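Local atomic coordinates of particle-associated lyase (Acinetobacter bacteriophage AP22, PDB entry 4Y9V), a protein that probably cleaves the capsular polysaccharide of Acinetobacter baumannii as a phage tailspike lyase, and binds a saccharide of that capsule. Residues Val153-Thr157 with Gly308-Val313; Ser119-Thr125 with Ile201-Asn207; Phe160-Pro164 with Gly338-Arg342; Leu126-Lys132 with Ala191-Thr197; Glu173-Val177 with Arg255-Asn259. Numbering follows the deposited sequence.

Contact 1: Val153-Thr157 with Gly308-Val313; sequences VIYCT and GDLGCV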
# COMPACT_ATOMS: atom_id res chain seq x y z
N VAL A 153 -5.45 8.54 30.02
CA VAL A 153 -4.02 8.50 29.71
C VAL A 153 -3.34 7.68 30.79
O VAL A 153 -3.46 7.97 31.98
CB VAL A 153 -3.40 9.91 29.68
CG1 VAL A 153 -1.98 9.82 29.13
CG2 VAL A 153 -4.25 10.90 28.89
N ILE A 154 -2.59 6.65 30.36
CA ILE A 154 -1.65 5.96 31.22
C ILE A 154 -0.33 6.68 31.01
O ILE A 154 0.10 6.84 29.87
CB ILE A 154 -1.53 4.48 30.79
CG1 ILE A 154 -2.85 3.75 30.88
CG2 ILE A 154 -0.41 3.77 31.58
CD1 ILE A 154 -2.91 2.41 30.16
N TYR A 155 0.34 7.13 32.08
CA TYR A 155 1.56 7.91 31.90
C TYR A 155 2.53 7.63 33.02
O TYR A 155 2.17 7.69 34.20
CB TYR A 155 1.24 9.43 31.84
CG TYR A 155 2.43 10.29 31.47
CD1 TYR A 155 2.90 10.38 30.17
CD2 TYR A 155 3.11 11.00 32.45
CE1 TYR A 155 3.99 11.15 29.83
CE2 TYR A 155 4.21 11.80 32.11
CZ TYR A 155 4.65 11.88 30.81
OH TYR A 155 5.73 12.67 30.54
N CYS A 156 3.77 7.34 32.64
CA CYS A 156 4.86 7.17 33.61
C CYS A 156 5.62 8.48 33.75
O CYS A 156 6.16 9.00 32.80
CB CYS A 156 5.79 6.08 33.12
SG CYS A 156 7.19 5.78 34.25
N THR A 157 5.68 8.98 35.01
CA THR A 157 6.32 10.27 35.24
C THR A 157 7.83 10.21 35.30
O THR A 157 8.49 11.26 35.34
CB THR A 157 5.73 10.92 36.51
OG1 THR A 157 5.90 10.05 37.61
CG2 THR A 157 4.25 11.20 36.38
N GLY A 308 7.43 17.11 26.86
CA GLY A 308 7.63 16.40 28.09
C GLY A 308 6.72 16.77 29.24
O GLY A 308 7.04 16.43 30.38
N ASP A 309 5.60 17.42 28.99
CA ASP A 309 4.66 17.66 30.05
C ASP A 309 3.89 16.37 30.40
O ASP A 309 3.86 15.41 29.63
CB ASP A 309 3.69 18.77 29.65
CG ASP A 309 4.30 20.15 29.60
OD1 ASP A 309 5.51 20.31 29.90
OD2 ASP A 309 3.54 21.09 29.22
N LEU A 310 3.24 16.40 31.55
CA LEU A 310 2.35 15.33 31.97
C LEU A 310 1.39 14.98 30.83
O LEU A 310 0.71 15.85 30.30
CB LEU A 310 1.60 15.81 33.22
CG LEU A 310 0.70 14.78 33.88
CD1 LEU A 310 1.55 13.68 34.49
CD2 LEU A 310 -0.13 15.43 34.98
N GLY A 311 1.31 13.68 30.50
CA GLY A 311 0.43 13.23 29.43
C GLY A 311 1.03 13.21 28.03
O GLY A 311 0.36 12.78 27.09
N CYS A 312 2.29 13.65 27.90
CA CYS A 312 2.96 13.66 26.60
C CYS A 312 3.50 12.25 26.27
O CYS A 312 4.68 11.94 26.41
CB CYS A 312 4.06 14.70 26.61
SG CYS A 312 3.41 16.40 26.54
N VAL A 313 2.58 11.40 25.84
CA VAL A 313 2.83 9.99 25.54
C VAL A 313 3.68 9.85 24.27
O VAL A 313 3.71 10.75 23.42
CB VAL A 313 1.48 9.26 25.35
CG1 VAL A 313 0.69 9.24 26.66
CG2 VAL A 313 0.66 9.83 24.21
O HOH W 1 6.72 12.88 28.10
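The ring of Y155 lies against the turn D309-C312, with G311 over one face: G311 CA is 4.2 Å from the ring centroid and 23° off the normal, a CH-pi contact, and G311 N is 3.7 Å from Y155 CD1. Y155 is the residue most covered here, losing 101 Å² of the 299 Å² buried in all. The turn is type II, closed by a 2.9 Å hydrogen bond from C312 N to D309 O. G311 has phi/psi of 90/-3, where a CB would jam against the carbonyl oxygen of L310, so the backbone alone calls for glycine. Next to it, L310 CD1 packs 3.7 Å from Y155 CD2, and V313 CG1 lies 3.7 Å from V153 CG1. The phenol oxygen lies alongside the turn: Y155 OH donates to water 1 at 2.6 Å, which in turn donates to C312 O at 2.8 Å, and R170 is hydrogen-bonded to both Y155 OH and G308 O. G308 belongs to the pocket that holds the glycan, so this turn lies beside the bound saccharide, while D309 OD2 pairs with R255. Strand 151-156, in the Ig-like part, thus meets a loop of the pectin lyase-like part, between strands 302-305 and 315-316; in its own sheet that strand is flanked by the antiparallel strands 172-181 and 201-207.

Contact 2: Ser119-Thr125 with Ile201-Asn207; sequences SHTQITT and IVILKVN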
# COMPACT_ATOMS: atom_id res chain seq x y z
N SER A 119 -8.54 19.48 28.45
CA SER A 119 -7.90 19.48 29.76
C SER A 119 -7.77 18.05 30.28
O SER A 119 -8.48 17.14 29.84
CB SER A 119 -8.68 20.33 30.75
OG SER A 119 -9.96 19.82 30.94
N HIS A 120 -6.89 17.88 31.24
CA HIS A 120 -6.78 16.63 31.96
C HIS A 120 -6.87 16.85 33.46
O HIS A 120 -6.69 17.96 33.98
CB HIS A 120 -5.48 15.90 31.57
CG HIS A 120 -4.18 16.53 31.97
ND1 HIS A 120 -3.02 16.24 31.33
CD2 HIS A 120 -3.90 17.40 32.98
CE1 HIS A 120 -2.04 16.91 31.93
NE2 HIS A 120 -2.53 17.64 32.92
N THR A 121 -7.11 15.78 34.23
CA THR A 121 -6.90 15.71 35.66
C THR A 121 -6.28 14.33 35.95
O THR A 121 -6.62 13.38 35.29
CB THR A 121 -8.13 15.86 36.57
OG1 THR A 121 -9.10 14.85 36.20
CG2 THR A 121 -8.80 17.20 36.48
N GLN A 122 -5.43 14.21 36.98
CA GLN A 122 -5.02 12.91 37.48
C GLN A 122 -6.10 12.37 38.36
O GLN A 122 -6.38 12.93 39.45
CB GLN A 122 -3.71 12.91 38.29
CG GLN A 122 -3.40 11.50 38.81
CD GLN A 122 -2.07 11.33 39.50
OE1 GLN A 122 -1.17 12.18 39.36
NE2 GLN A 122 -1.94 10.24 40.23
N ILE A 123 -6.74 11.33 37.95
CA ILE A 123 -7.81 10.72 38.72
C ILE A 123 -7.35 9.57 39.61
O ILE A 123 -7.95 9.38 40.66
CB ILE A 123 -8.97 10.30 37.83
CG1 ILE A 123 -8.55 9.42 36.65
CG2 ILE A 123 -9.78 11.53 37.38
CD1 ILE A 123 -9.68 8.54 36.11
N THR A 124 -6.30 8.85 39.22
CA THR A 124 -5.91 7.68 40.00
C THR A 124 -4.52 7.23 39.59
O THR A 124 -3.79 7.94 38.90
CB THR A 124 -7.02 6.62 39.95
OG1 THR A 124 -6.77 5.59 40.90
CG2 THR A 124 -7.18 5.96 38.60
N THR A 125 -4.16 6.03 40.03
CA THR A 125 -2.89 5.38 39.76
C THR A 125 -3.18 3.93 39.33
O THR A 125 -4.25 3.37 39.61
CB THR A 125 -1.94 5.40 40.95
OG1 THR A 125 -2.56 4.76 42.06
CG2 THR A 125 -1.50 6.81 41.30
N ILE A 201 3.20 5.28 37.75
CA ILE A 201 2.20 5.28 36.68
C ILE A 201 0.94 5.95 37.13
O ILE A 201 0.23 5.49 38.04
CB ILE A 201 1.86 3.85 36.20
CG1 ILE A 201 3.06 2.98 35.94
CG2 ILE A 201 0.94 3.94 34.98
CD1 ILE A 201 4.03 3.53 34.89
N VAL A 202 0.63 7.10 36.55
CA VAL A 202 -0.55 7.87 36.85
C VAL A 202 -1.59 7.61 35.75
O VAL A 202 -1.26 7.27 34.62
CB VAL A 202 -0.27 9.37 37.02
CG1 VAL A 202 0.80 9.55 38.11
CG2 VAL A 202 0.15 10.04 35.74
N ILE A 203 -2.86 7.81 36.13
CA ILE A 203 -3.99 7.68 35.23
C ILE A 203 -4.69 9.06 35.16
O ILE A 203 -5.16 9.56 36.18
CB ILE A 203 -4.98 6.61 35.70
CG1 ILE A 203 -4.33 5.25 35.94
CG2 ILE A 203 -6.16 6.50 34.73
CD1 ILE A 203 -3.69 4.61 34.72
N LEU A 204 -4.70 9.63 33.98
CA LEU A 204 -5.34 10.90 33.71
C LEU A 204 -6.67 10.66 32.99
O LEU A 204 -6.81 9.70 32.25
CB LEU A 204 -4.49 11.81 32.83
CG LEU A 204 -2.99 11.85 33.15
CD1 LEU A 204 -2.25 12.73 32.16
CD2 LEU A 204 -2.74 12.31 34.59
N LYS A 205 -7.62 11.57 33.19
CA LYS A 205 -8.84 11.61 32.42
C LYS A 205 -8.88 12.88 31.61
O LYS A 205 -8.63 13.97 32.19
CB LYS A 205 -10.06 11.51 33.36
CG LYS A 205 -11.38 11.55 32.65
CD LYS A 205 -12.54 11.19 33.53
CE LYS A 205 -13.88 11.50 32.88
NZ LYS A 205 -15.01 10.86 33.61
N VAL A 206 -9.22 12.78 30.33
CA VAL A 206 -9.23 13.93 29.42
C VAL A 206 -10.64 14.41 29.17
O VAL A 206 -11.55 13.63 28.95
CB VAL A 206 -8.55 13.54 28.08
CG1 VAL A 206 -8.48 14.74 27.15
CG2 VAL A 206 -7.16 12.96 28.31
N ASN A 207 -10.78 15.74 29.14
CA ASN A 207 -12.01 16.41 28.70
C ASN A 207 -11.65 17.11 27.40
O ASN A 207 -10.97 18.15 27.45
CB ASN A 207 -12.42 17.42 29.79
CG ASN A 207 -13.72 18.12 29.48
OD1 ASN A 207 -14.20 18.00 28.38
ND2 ASN A 207 -14.24 18.86 30.46
O HOH W 2 -11.81 20.91 28.80
O HOH W 3 -10.50 15.68 33.29
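Strands 119-125 and 201-207 run antiparallel, their axes 4.5 Å apart at closest approach and their directions at 139°. Before the bulge, two hydrogen-bonded pairs set the register. S119 and N207 exchange bonds, S119 N to N207 O at 2.9 Å and N207 N to S119 O at 2.8 Å; T121 and K205 do the same, T121 N to K205 O at 3.1 Å and K205 N to T121 O at 2.9 Å. The non-hydrogen-bonded pairs H120-V206 and Q122-L204 alternate with them. Past Q122 the register slips by one, because I123 and T124 both face I203: I203 O accepts from I123 N at 3.0 Å and, weakly, from T124 N at 3.3 Å, while I203 N donates to T124 O at 2.9 Å. This is a classic beta bulge, with I123 at phi/psi -94/-30. It lies in the Ig-like part, in a sheet where strand 201-207 also pairs with strand 151-156. H120, Q122, L204, V202 and V206 share one face; H120 ND1 is 3.7 Å from L204 CD1 and hydrogen-bonds to Y233. Q122 OE1 approaches V202 CG1 at 3.5 Å, and Q122 NE2 donates to T124 O at 3.2 Å. The side chain of I123 turns sideways at the bulge, placing its CG2 4.0 Å from K205 CB and its CG1 4.2 Å from I203 CG2. Beyond that, K205 NZ forms a salt bridge with D150.

Contact 3: Phe160-Pro164 with Gly338-Arg342; sequences FSYSP and GNVER. With EDO (1,2-ethanediol), chain D.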
# COMPACT_ATOMS: atom_id res chain seq x y z
N PHE A 160 13.07 8.98 30.98
CA PHE A 160 13.66 7.93 30.17
C PHE A 160 12.85 6.63 30.21
O PHE A 160 13.33 5.60 29.76
CB PHE A 160 15.13 7.62 30.53
CG PHE A 160 16.05 8.81 30.45
CD1 PHE A 160 16.53 9.25 29.23
CD2 PHE A 160 16.50 9.46 31.60
CE1 PHE A 160 17.44 10.29 29.16
CE2 PHE A 160 17.38 10.52 31.52
CZ PHE A 160 17.87 10.94 30.29
N SER A 161 11.60 6.65 30.68
CA SER A 161 10.88 5.41 30.87
C SER A 161 10.38 4.79 29.56
O SER A 161 10.05 3.60 29.57
CB SER A 161 9.75 5.58 31.89
OG SER A 161 8.86 6.64 31.51
N TYR A 162 10.36 5.55 28.48
CA TYR A 162 10.16 4.98 27.15
C TYR A 162 11.51 4.73 26.43
O TYR A 162 11.73 3.66 25.91
CB TYR A 162 9.25 5.87 26.26
CG TYR A 162 8.99 5.26 24.91
CD1 TYR A 162 8.12 4.21 24.76
CD2 TYR A 162 9.63 5.73 23.77
CE1 TYR A 162 7.87 3.63 23.51
CE2 TYR A 162 9.39 5.17 22.53
CZ TYR A 162 8.52 4.12 22.39
OH TYR A 162 8.35 3.60 21.14
N SER A 163 12.37 5.74 26.39
CA SER A 163 13.62 5.63 25.65
C SER A 163 14.74 6.31 26.40
O SER A 163 14.54 7.36 27.01
CB SER A 163 13.46 6.28 24.29
OG SER A 163 14.72 6.55 23.68
N PRO A 164 15.97 5.75 26.29
CA PRO A 164 17.12 6.32 26.95
C PRO A 164 17.70 7.55 26.27
O PRO A 164 18.64 8.16 26.79
CB PRO A 164 18.13 5.15 26.95
CG PRO A 164 17.81 4.45 25.61
CD PRO A 164 16.29 4.47 25.60
N GLY A 338 12.68 9.69 18.38
CA GLY A 338 12.83 8.49 19.17
C GLY A 338 11.72 8.15 20.14
O GLY A 338 11.80 7.10 20.78
N ASN A 339 10.67 8.97 20.25
CA ASN A 339 9.47 8.58 20.95
C ASN A 339 8.34 8.16 20.02
O ASN A 339 7.19 8.20 20.46
CB ASN A 339 8.98 9.69 21.89
CG ASN A 339 8.40 10.85 21.06
OD1 ASN A 339 8.87 11.11 19.97
ND2 ASN A 339 7.43 11.54 21.64
N VAL A 340 8.66 7.76 18.78
CA VAL A 340 7.67 7.41 17.79
C VAL A 340 7.82 5.93 17.40
O VAL A 340 8.89 5.51 16.98
CB VAL A 340 7.86 8.26 16.51
CG1 VAL A 340 6.82 7.87 15.46
CG2 VAL A 340 7.78 9.74 16.84
N GLU A 341 6.72 5.19 17.49
CA GLU A 341 6.66 3.80 17.04
C GLU A 341 5.39 3.62 16.22
O GLU A 341 4.49 4.46 16.20
CB GLU A 341 6.70 2.82 18.22
CG GLU A 341 5.52 2.95 19.17
CD GLU A 341 5.47 1.91 20.27
OE1 GLU A 341 6.50 1.66 20.92
OE2 GLU A 341 4.34 1.37 20.52
N ARG A 342 5.25 2.45 15.59
CA ARG A 342 3.99 2.09 14.91
C ARG A 342 3.58 3.19 13.91
O ARG A 342 2.39 3.53 13.84
CB ARG A 342 2.89 1.74 15.90
CG ARG A 342 3.23 0.67 16.93
CD ARG A 342 3.26 -0.74 16.39
NE ARG A 342 3.28 -1.59 17.61
CZ ARG A 342 2.44 -2.47 18.16
NH1 ARG A 342 1.35 -2.79 17.49
NH2 ARG A 342 2.75 -3.04 19.30
C1 EDO D . 9.73 0.77 19.50
O1 EDO D . 10.77 0.40 20.29
C2 EDO D . 8.77 -0.34 19.21
O2 EDO D . 8.02 -0.65 20.38
O HOH W 4 14.13 5.76 21.26
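One direct hydrogen bond joins the two segments: Y162 OH donates to E341 OE1 at 2.7 Å, the carboxylate oxygen lying near the plane of the phenol ring. The same E341 OE1 accepts from O2 of a 1,2-ethanediol at 2.8 Å, a molecule probably carried over from the crystallisation liquor. The other carboxylate oxygen, E341 OE2, forms a salt bridge with R316, so both oxygens of this buried acid have partners. A second polar link is bridged by water 4, which accepts from S163 OG at 2.6 Å and donates to G338 O at 2.7 Å. The van der Waals contacts centre on Y162, which gives up 86 Å² of the 189 Å² buried: its CE2 comes to 3.5 Å from G338 O, at the ring edge, and to 3.8 Å from N339 CA. These bonds join a long loop of the Ig-like part, between strands 151-156 and 172-181, to the pectin lyase-like part, whose successive parallel strands are those of a beta-helix; the chain turns a corner at R342, between the short strand 340-341 and strand 343-346. The ring of Y162 also makes a cation-pi contact with R382. Saccharide lies nearby too, the side chain of N339 being about 4 Å from a bound N-acetylmannosaminuronic acid. At the end of 338-342, R342 forms a salt bridge with D366 of the second subunit.

Contact 4: Leu126-Lys132 with Ala191-Thr197; sequences LASDIVK and AYDNYLT. With EDO (1,2-ethanediol), chain D.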
# COMPACT_ATOMS: atom_id res chain seq x y z
N LEU A 126 -2.17 3.36 38.65
CA LEU A 126 -2.28 1.95 38.23
C LEU A 126 -2.13 1.02 39.39
O LEU A 126 -1.20 1.16 40.18
CB LEU A 126 -1.16 1.72 37.21
CG LEU A 126 -1.10 0.33 36.61
CD1 LEU A 126 -2.37 -0.02 35.84
CD2 LEU A 126 0.15 0.16 35.75
N ALA A 127 -2.98 -0.02 39.43
CA ALA A 127 -3.03 -0.96 40.53
C ALA A 127 -2.88 -2.44 40.09
O ALA A 127 -2.95 -3.30 40.93
CB ALA A 127 -4.29 -0.82 41.39
N SER A 128 -2.62 -2.69 38.81
CA SER A 128 -2.22 -4.03 38.35
C SER A 128 -1.17 -3.85 37.27
O SER A 128 -1.09 -2.79 36.62
CB SER A 128 -3.35 -4.84 37.80
OG SER A 128 -4.00 -4.19 36.70
N ASP A 129 -0.42 -4.90 36.98
CA ASP A 129 0.60 -4.83 35.96
C ASP A 129 -0.05 -5.00 34.57
O ASP A 129 -0.94 -5.83 34.37
CB ASP A 129 1.64 -5.90 36.20
CG ASP A 129 2.45 -5.72 37.49
OD1 ASP A 129 2.54 -4.62 38.02
OD2 ASP A 129 3.04 -6.73 37.92
N ILE A 130 0.41 -4.20 33.64
CA ILE A 130 -0.01 -4.23 32.23
C ILE A 130 1.10 -4.87 31.40
O ILE A 130 2.27 -4.48 31.53
CB ILE A 130 -0.34 -2.82 31.76
CG1 ILE A 130 -1.57 -2.26 32.49
CG2 ILE A 130 -0.53 -2.79 30.25
CD1 ILE A 130 -1.82 -0.80 32.22
N VAL A 131 0.72 -5.82 30.56
CA VAL A 131 1.62 -6.58 29.71
C VAL A 131 1.48 -6.14 28.26
O VAL A 131 0.39 -6.22 27.65
CB VAL A 131 1.35 -8.08 29.84
CG1 VAL A 131 2.30 -8.88 28.94
CG2 VAL A 131 1.49 -8.51 31.30
N LYS A 132 2.59 -5.70 27.67
CA LYS A 132 2.67 -5.23 26.29
C LYS A 132 2.08 -6.27 25.35
O LYS A 132 2.41 -7.46 25.40
CB LYS A 132 4.13 -4.90 25.92
CG LYS A 132 4.37 -4.51 24.47
CD LYS A 132 5.79 -4.12 24.07
CE LYS A 132 5.87 -3.65 22.61
NZ LYS A 132 7.06 -2.84 22.27
N ALA A 191 -2.63 -3.25 25.16
CA ALA A 191 -1.59 -2.34 25.64
C ALA A 191 -0.40 -2.31 24.67
O ALA A 191 0.05 -3.34 24.18
CB ALA A 191 -1.09 -2.86 26.99
N TYR A 192 0.13 -1.10 24.47
CA TYR A 192 1.29 -0.92 23.64
C TYR A 192 2.60 -1.01 24.40
O TYR A 192 3.68 -1.02 23.77
CB TYR A 192 1.23 0.43 22.87
CG TYR A 192 0.21 0.37 21.78
CD1 TYR A 192 0.54 -0.10 20.53
CD2 TYR A 192 -1.11 0.72 21.97
CE1 TYR A 192 -0.35 -0.22 19.49
CE2 TYR A 192 -2.05 0.58 20.96
CZ TYR A 192 -1.65 0.11 19.73
OH TYR A 192 -2.63 -0.03 18.72
N ASP A 193 2.58 -1.11 25.71
CA ASP A 193 3.79 -1.17 26.51
C ASP A 193 3.48 -1.91 27.81
O ASP A 193 2.33 -2.20 28.12
CB ASP A 193 4.35 0.25 26.74
CG ASP A 193 5.84 0.37 26.99
OD1 ASP A 193 6.51 -0.68 27.17
OD2 ASP A 193 6.33 1.53 27.03
N ASN A 194 4.56 -2.20 28.54
CA ASN A 194 4.49 -2.74 29.88
C ASN A 194 4.44 -1.58 30.89
O ASN A 194 5.20 -0.62 30.75
CB ASN A 194 5.76 -3.54 30.20
CG ASN A 194 5.90 -4.71 29.26
OD1 ASN A 194 5.04 -5.59 29.21
ND2 ASN A 194 6.97 -4.74 28.48
N TYR A 195 3.60 -1.72 31.90
CA TYR A 195 3.50 -0.74 32.99
C TYR A 195 3.29 -1.51 34.28
O TYR A 195 2.42 -2.38 34.34
CB TYR A 195 2.34 0.25 32.81
CG TYR A 195 2.30 0.94 31.47
CD1 TYR A 195 2.99 2.11 31.20
CD2 TYR A 195 1.56 0.39 30.42
CE1 TYR A 195 2.92 2.70 29.95
CE2 TYR A 195 1.49 0.98 29.18
CZ TYR A 195 2.18 2.16 28.94
OH TYR A 195 2.15 2.78 27.72
N LEU A 196 4.08 -1.22 35.30
CA LEU A 196 4.02 -1.95 36.57
C LEU A 196 3.40 -1.11 37.67
O LEU A 196 3.66 0.10 37.77
CB LEU A 196 5.41 -2.38 37.02
CG LEU A 196 6.19 -3.21 35.99
CD1 LEU A 196 7.61 -3.46 36.52
CD2 LEU A 196 5.47 -4.49 35.57
N THR A 197 2.68 -1.76 38.58
CA THR A 197 2.13 -1.11 39.74
C THR A 197 3.20 -0.32 40.48
O THR A 197 2.95 0.79 40.96
CB THR A 197 1.52 -2.12 40.72
OG1 THR A 197 2.49 -3.12 41.09
CG2 THR A 197 0.37 -2.79 40.00
C1 EDO D . 9.73 0.77 19.50
O1 EDO D . 10.77 0.40 20.29
C2 EDO D . 8.77 -0.34 19.21
O2 EDO D . 8.02 -0.65 20.38
O HOH W 5 1.13 2.97 39.83
O HOH W 6 6.39 0.05 23.31
O HOH W 7 7.59 -1.61 24.93
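Two backbone hydrogen bonds make a single antiparallel bridge between these loops: I130 N donates to Y195 O at 2.8 Å and Y195 N to I130 O at 3.1 Å. Side chains take over on either side of it. D129 OD1 accepts from T197 N at 2.9 Å and more weakly from T197 OG1 at 3.4 Å, while N194 OD1 accepts from K132 N at 2.9 Å with an N-H...O angle of 177°. N194 N in turn donates to D193 OD1 at 2.8 Å. K132 NZ reaches O2 of the ethanediol at 3.0 Å, water 6 at 3.1 Å and water 7 at 3.0 Å; water 6 lies 2.9 Å from Y192 O, one of several acceptors within its reach, and water 7 donates to D193 OD1. Y195 OH and Y192 N both bind the carboxylate of E173, and Y192 OH binds N317. Inward, I130 CG2 packs 3.3 Å from A191 CB and 3.8 Å from Y195 CD2, and L126 CD2 lies 3.7 Å from Y195 CB. Both loops belong to the Ig-like part, leaving strands 113-125 and 184-187. With one backbone bridge, this pairing leans on side-chain acceptors, D129 OD1 and N194 OD1, as well as backbone.

Contact 5: Glu173-Val177 with Arg255-Asn259; sequences EFVEV and RRCFN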
# COMPACT_ATOMS: atom_id res chain seq x y z
N GLU A 173 0.28 5.81 27.15
CA GLU A 173 -0.58 5.68 25.98
C GLU A 173 -1.98 6.19 26.32
O GLU A 173 -2.34 6.33 27.48
CB GLU A 173 -0.62 4.22 25.47
CG GLU A 173 -1.13 3.20 26.47
CD GLU A 173 -0.68 1.81 26.03
OE1 GLU A 173 0.53 1.48 26.22
OE2 GLU A 173 -1.49 1.06 25.44
N PHE A 174 -2.76 6.41 25.28
CA PHE A 174 -4.15 6.76 25.41
C PHE A 174 -5.02 5.53 25.26
O PHE A 174 -4.74 4.68 24.41
CB PHE A 174 -4.56 7.76 24.32
CG PHE A 174 -3.82 9.08 24.33
CD1 PHE A 174 -3.26 9.61 25.48
CD2 PHE A 174 -3.73 9.82 23.14
CE1 PHE A 174 -2.62 10.86 25.44
CE2 PHE A 174 -3.08 11.05 23.12
CZ PHE A 174 -2.53 11.55 24.27
N VAL A 175 -6.09 5.44 26.07
CA VAL A 175 -7.04 4.36 25.97
C VAL A 175 -8.46 4.94 26.05
O VAL A 175 -8.68 5.99 26.65
CB VAL A 175 -6.85 3.24 27.02
CG1 VAL A 175 -5.43 2.65 26.92
CG2 VAL A 175 -7.14 3.75 28.43
N GLU A 176 -9.40 4.19 25.48
CA GLU A 176 -10.83 4.44 25.67
C GLU A 176 -11.43 3.30 26.48
O GLU A 176 -11.21 2.13 26.21
CB GLU A 176 -11.56 4.59 24.34
CG GLU A 176 -13.05 4.86 24.55
CD GLU A 176 -13.77 5.19 23.28
OE1 GLU A 176 -13.61 6.33 22.84
OE2 GLU A 176 -14.46 4.33 22.75
N VAL A 177 -12.20 3.68 27.51
CA VAL A 177 -12.78 2.71 28.42
C VAL A 177 -13.95 1.96 27.76
O VAL A 177 -14.88 2.57 27.24
CB VAL A 177 -13.26 3.42 29.69
CG1 VAL A 177 -13.95 2.44 30.63
CG2 VAL A 177 -12.09 4.09 30.37
N ARG A 255 -1.25 18.30 19.42
CA ARG A 255 -0.60 17.84 20.63
C ARG A 255 -1.57 17.00 21.45
O ARG A 255 -2.68 17.42 21.72
CB ARG A 255 -0.12 19.04 21.44
CG ARG A 255 0.62 18.69 22.73
CD ARG A 255 1.31 19.91 23.28
NE ARG A 255 2.13 19.68 24.46
CZ ARG A 255 1.88 20.13 25.69
NH1 ARG A 255 0.72 20.65 26.01
NH2 ARG A 255 2.83 20.02 26.60
N ARG A 256 -1.13 15.82 21.87
CA ARG A 256 -1.96 14.99 22.74
C ARG A 256 -3.36 14.80 22.13
O ARG A 256 -4.37 14.85 22.82
CB ARG A 256 -2.02 15.51 24.18
CG ARG A 256 -0.64 15.52 24.86
CD ARG A 256 -0.67 16.01 26.30
NE ARG A 256 -1.21 17.37 26.38
CZ ARG A 256 -1.22 18.08 27.48
NH1 ARG A 256 -0.67 17.67 28.60
NH2 ARG A 256 -1.80 19.28 27.45
N CYS A 257 -3.39 14.54 20.83
CA CYS A 257 -4.62 14.29 20.10
C CYS A 257 -4.73 12.79 19.77
O CYS A 257 -3.73 12.08 19.68
CB CYS A 257 -4.76 15.16 18.86
SG CYS A 257 -5.02 16.92 19.23
N PHE A 258 -5.98 12.36 19.58
CA PHE A 258 -6.30 10.93 19.56
C PHE A 258 -7.35 10.69 18.49
O PHE A 258 -8.48 11.20 18.60
CB PHE A 258 -6.83 10.57 20.95
CG PHE A 258 -7.10 9.12 21.31
CD1 PHE A 258 -6.52 8.04 20.66
CD2 PHE A 258 -7.90 8.83 22.40
CE1 PHE A 258 -6.74 6.76 21.09
CE2 PHE A 258 -8.10 7.56 22.87
CZ PHE A 258 -7.52 6.51 22.20
N ASN A 259 -7.00 9.95 17.46
CA ASN A 259 -7.93 9.63 16.33
C ASN A 259 -8.25 10.87 15.51
O ASN A 259 -9.28 11.52 15.66
CB ASN A 259 -9.21 8.96 16.80
CG ASN A 259 -8.96 7.83 17.78
OD1 ASN A 259 -9.66 7.88 18.82
ND2 ASN A 259 -8.15 6.93 17.50
O HOH W 8 -10.81 5.65 20.92
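F174 and F258 carry most of this interface, with 106 and 79 Å² covered; the total is 248 Å² and no hydrogen bond crosses directly. The CB of F174 sits squarely over the F258 ring, 3.8 Å from its centroid and 8° off the normal, a CH-pi contact. The two rings themselves are oblique, with centroids 5.5 Å apart and planes at 58°. The far rim of the F174 ring points at the backbone of the other segment: F174 CZ is 3.8 Å from R256 CA and F174 CE2 3.6 Å from C257 O, both near the ring plane. R256 follows with 28 Å²; its CB lies 4.0 Å from F174 CZ, but the guanidinium leads away to a salt bridge with D232. R256, just after strand 250-255, has phi/psi of 52/44, a left-handed conformation; the chain turns a corner at N259, as at the bends between the faces of a beta-helix. Water 8 links N259 OD1 at 3.3 Å with E176 OE1 at 3.5 Å, the latter weakly, while E176 OE2 is hydrogen-bonded to N296 of the second subunit. W151 adds a third aromatic ring, edge-to-face with F174. Strand 172-181 of the Ig-like part, paired with strands 151-156 and 184-187, thereby packs against the connection from strand 250-255 to strand 260-261 in the pectin lyase-like part.

How the contacts relate
From the N terminus, strand 119-125 runs straight into 126-132. Contact 2 closes the loop to 201-207, and contact 4, with its partner 191-197, lies wholly within that loop; I201 joins the two through L126. Contacts 1, 3 and 5 begin inside the span of contact 2 and end beyond it, at 308-313, 338-342 and 255-259, so each crosses contacts 2 and 4. Contacts 1 and 3 cross each other, and contact 5 falls within the spans of both. Contacts 2 and 4 hold the Ig-like part together; contacts 1, 3 and 5 fasten it to the pectin lyase-like part, with R255 and D309 bridging contacts 5 and 1, and E173 reaching contact 4.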